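Local coordinates for nitrogenase molybdenum-iron protein alpha chain (Clostridium pasteurianum, PDB 4WES), which forms, with the beta chain, the nitrogenase component that reduces dinitrogen to ammonia at an iron-molybdenum cofactor, at residues E450-K455 / D459-G464. Numbering follows the deposited sequence.
Sequences EVVLEK and DMFFAG
Phe461, on a short strand at the border of a Rossmann-like sheet, packs against Val452 and Leu453 of the helix that precedes it in the chain. CD1 and CE1 of the ring make the contact. CD1 lies 3.9 Å from Leu453 CD2, and CE1 lies 4.0 Å from Val452 CG1, so consecutive residues of the helix each meet one of two adjacent ring carbons. Both methyls come in obliquely to the ring. The CA-CB bond of Phe461 heads for the helix, and chi1 of -160° sets CG anti to the backbone N, beside the carbonyl carbon. In Val452 the branch that reaches the ring is CG1, on a side chain that crosses the phenylalanine at about a right angle. The CA-CB bond of Leu453 does not aim at the strand; its end comes nearer, bringing CD2 within contact of CD1.

Helix 446-456 and strand 460-462 are the second half of a beta-alpha-beta crossover from strand 439-441, the strand running parallel to its neighbour 338-343 at the edge of the five-stranded mixed sheet. The helix packs on one face of the sheet at this edge: Val452 and Phe461 both also touch Cys340 of the adjoining strand, and Ile9 of helix 5-10 packs on Val452. The side chains of Met460 and Phe462 pack on helix 492-507, both meeting Leu503. Contact across the segments is wholly apolar and small, burying 111 Å² in all. Beyond the strand, the chain runs on to Gly464, which touches the homocitrate of the cofactor; the Phe461 side chain itself stays about 12 Å from that ligand.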
loop_
_atom_site.group_PDB
_atom_site.type_symbol
_atom_site.label_atom_id
_atom_site.label_comp_id
_atom_site.label_asym_id
_atom_site.label_seq_id
_atom_site.Cartn_x
_atom_site.Cartn_y
_atom_site.Cartn_z
ATOM N N GLU A 450 -20.686 8.971 30.637
ATOM C CA GLU A 450 -19.500 8.747 31.440
ATOM C C GLU A 450 -19.829 8.258 32.842
ATOM O O GLU A 450 -19.143 7.417 33.369
ATOM C CB GLU A 450 -18.662 9.991 31.495
ATOM C CG GLU A 450 -17.875 10.226 30.185
ATOM C CD GLU A 450 -16.589 10.974 30.456
ATOM O OE1 GLU A 450 -15.490 10.397 30.165
ATOM O OE2 GLU A 450 -16.697 12.120 31.006
ATOM N N VAL A 451 -20.908 8.771 33.435
ATOM C CA VAL A 451 -21.332 8.292 34.751
ATOM C C VAL A 451 -21.736 6.814 34.667
ATOM O O VAL A 451 -21.333 5.998 35.496
ATOM C CB VAL A 451 -22.452 9.146 35.364
ATOM C CG1 VAL A 451 -22.902 8.559 36.670
ATOM C CG2 VAL A 451 -21.972 10.572 35.576
ATOM N N VAL A 452 -22.535 6.456 33.652
ATOM C CA VAL A 452 -22.943 5.066 33.432
ATOM C C VAL A 452 -21.719 4.153 33.310
ATOM O O VAL A 452 -21.654 3.094 33.961
ATOM C CB VAL A 452 -23.817 4.941 32.198
ATOM C CG1 VAL A 452 -23.964 3.483 31.775
ATOM C CG2 VAL A 452 -25.178 5.600 32.443
ATOM N N LEU A 453 -20.756 4.547 32.480
ATOM C CA LEU A 453 -19.547 3.737 32.270
ATOM C C LEU A 453 -18.788 3.534 33.569
ATOM O O LEU A 453 -18.320 2.439 33.872
ATOM C CB LEU A 453 -18.664 4.383 31.221
ATOM C CG LEU A 453 -19.159 4.215 29.779
ATOM C CD1 LEU A 453 -18.543 5.250 28.868
ATOM C CD2 LEU A 453 -18.865 2.828 29.264
ATOM N N GLU A 454 -18.638 4.606 34.340
ATOM C CA GLU A 454 -17.852 4.545 35.582
ATOM C C GLU A 454 -18.540 3.696 36.636
ATOM O O GLU A 454 -17.905 2.900 37.348
ATOM C CB GLU A 454 -17.538 5.941 36.097
ATOM C CG GLU A 454 -16.629 5.899 37.340
ATOM C CD GLU A 454 -16.940 7.003 38.324
ATOM O OE1 GLU A 454 -16.239 8.040 38.303
ATOM O OE2 GLU A 454 -17.896 6.831 39.114
ATOM N N LYS A 455 -19.845 3.866 36.770
ATOM C CA LYS A 455 -20.599 3.205 37.847
ATOM C C LYS A 455 -20.874 1.760 37.535
ATOM O O LYS A 455 -20.791 0.908 38.408
ATOM C CB LYS A 455 -21.900 3.957 38.142
ATOM C CG LYS A 455 -21.670 5.363 38.704
ATOM C CD LYS A 455 -20.942 5.388 40.039
ATOM C CE LYS A 455 -20.766 6.820 40.519
ATOM N NZ LYS A 455 -19.930 6.922 41.736
ATOM N N ASP A 459 -19.563 -4.498 30.012
ATOM C CA ASP A 459 -18.634 -5.145 29.075
ATOM C C ASP A 459 -18.683 -4.571 27.662
ATOM O O ASP A 459 -17.736 -4.723 26.912
ATOM C CB ASP A 459 -18.915 -6.631 29.002
ATOM C CG ASP A 459 -18.672 -7.331 30.306
ATOM O OD1 ASP A 459 -17.501 -7.490 30.666
ATOM O OD2 ASP A 459 -19.625 -7.657 31.018
ATOM N N MET A 460 -19.810 -3.979 27.300
ATOM C CA MET A 460 -19.973 -3.455 25.962
ATOM C C MET A 460 -21.021 -2.355 25.993
ATOM O O MET A 460 -21.958 -2.393 26.776
ATOM C CB MET A 460 -20.371 -4.583 24.999
ATOM C CG MET A 460 -21.732 -5.187 25.275
ATOM S SD MET A 460 -22.043 -6.803 24.566
ATOM C CE MET A 460 -21.287 -7.828 25.821
ATOM N N PHE A 461 -20.877 -1.382 25.078
ATOM C CA PHE A 461 -21.798 -0.251 25.013
ATOM C C PHE A 461 -22.052 0.017 23.539
ATOM O O PHE A 461 -21.181 0.483 22.835
ATOM C CB PHE A 461 -21.223 0.967 25.754
ATOM C CG PHE A 461 -22.244 1.996 26.155
ATOM C CD1 PHE A 461 -22.273 2.492 27.454
ATOM C CD2 PHE A 461 -23.179 2.491 25.241
ATOM C CE1 PHE A 461 -23.208 3.408 27.818
ATOM C CE2 PHE A 461 -24.136 3.410 25.624
ATOM C CZ PHE A 461 -24.139 3.864 26.918
ATOM N N PHE A 462 -23.262 -0.343 23.097
ATOM C CA PHE A 462 -23.652 -0.175 21.690
ATOM C C PHE A 462 -24.155 1.249 21.479
ATOM O O PHE A 462 -25.036 1.701 22.210
ATOM C CB PHE A 462 -24.755 -1.162 21.331
ATOM C CG PHE A 462 -24.367 -2.604 21.425
ATOM C CD1 PHE A 462 -24.605 -3.335 22.572
ATOM C CD2 PHE A 462 -23.766 -3.227 20.367
ATOM C CE1 PHE A 462 -24.259 -4.657 22.662
ATOM C CE2 PHE A 462 -23.410 -4.561 20.446
ATOM C CZ PHE A 462 -23.630 -5.277 21.592
ATOM N N ALA A 463 -23.657 1.912 20.430
ATOM C CA ALA A 463 -24.071 3.291 20.166
ATOM C C ALA A 463 -23.795 3.644 18.704
ATOM O O ALA A 463 -24.082 2.808 17.816
ATOM C CB ALA A 463 -23.437 4.252 21.196
ATOM N N GLY A 464 -23.282 4.820 18.436
ATOM C CA GLY A 464 -22.954 5.260 17.113
ATOM C C GLY A 464 -21.520 5.704 16.977
ATOM O O GLY A 464 -20.674 5.446 17.882
#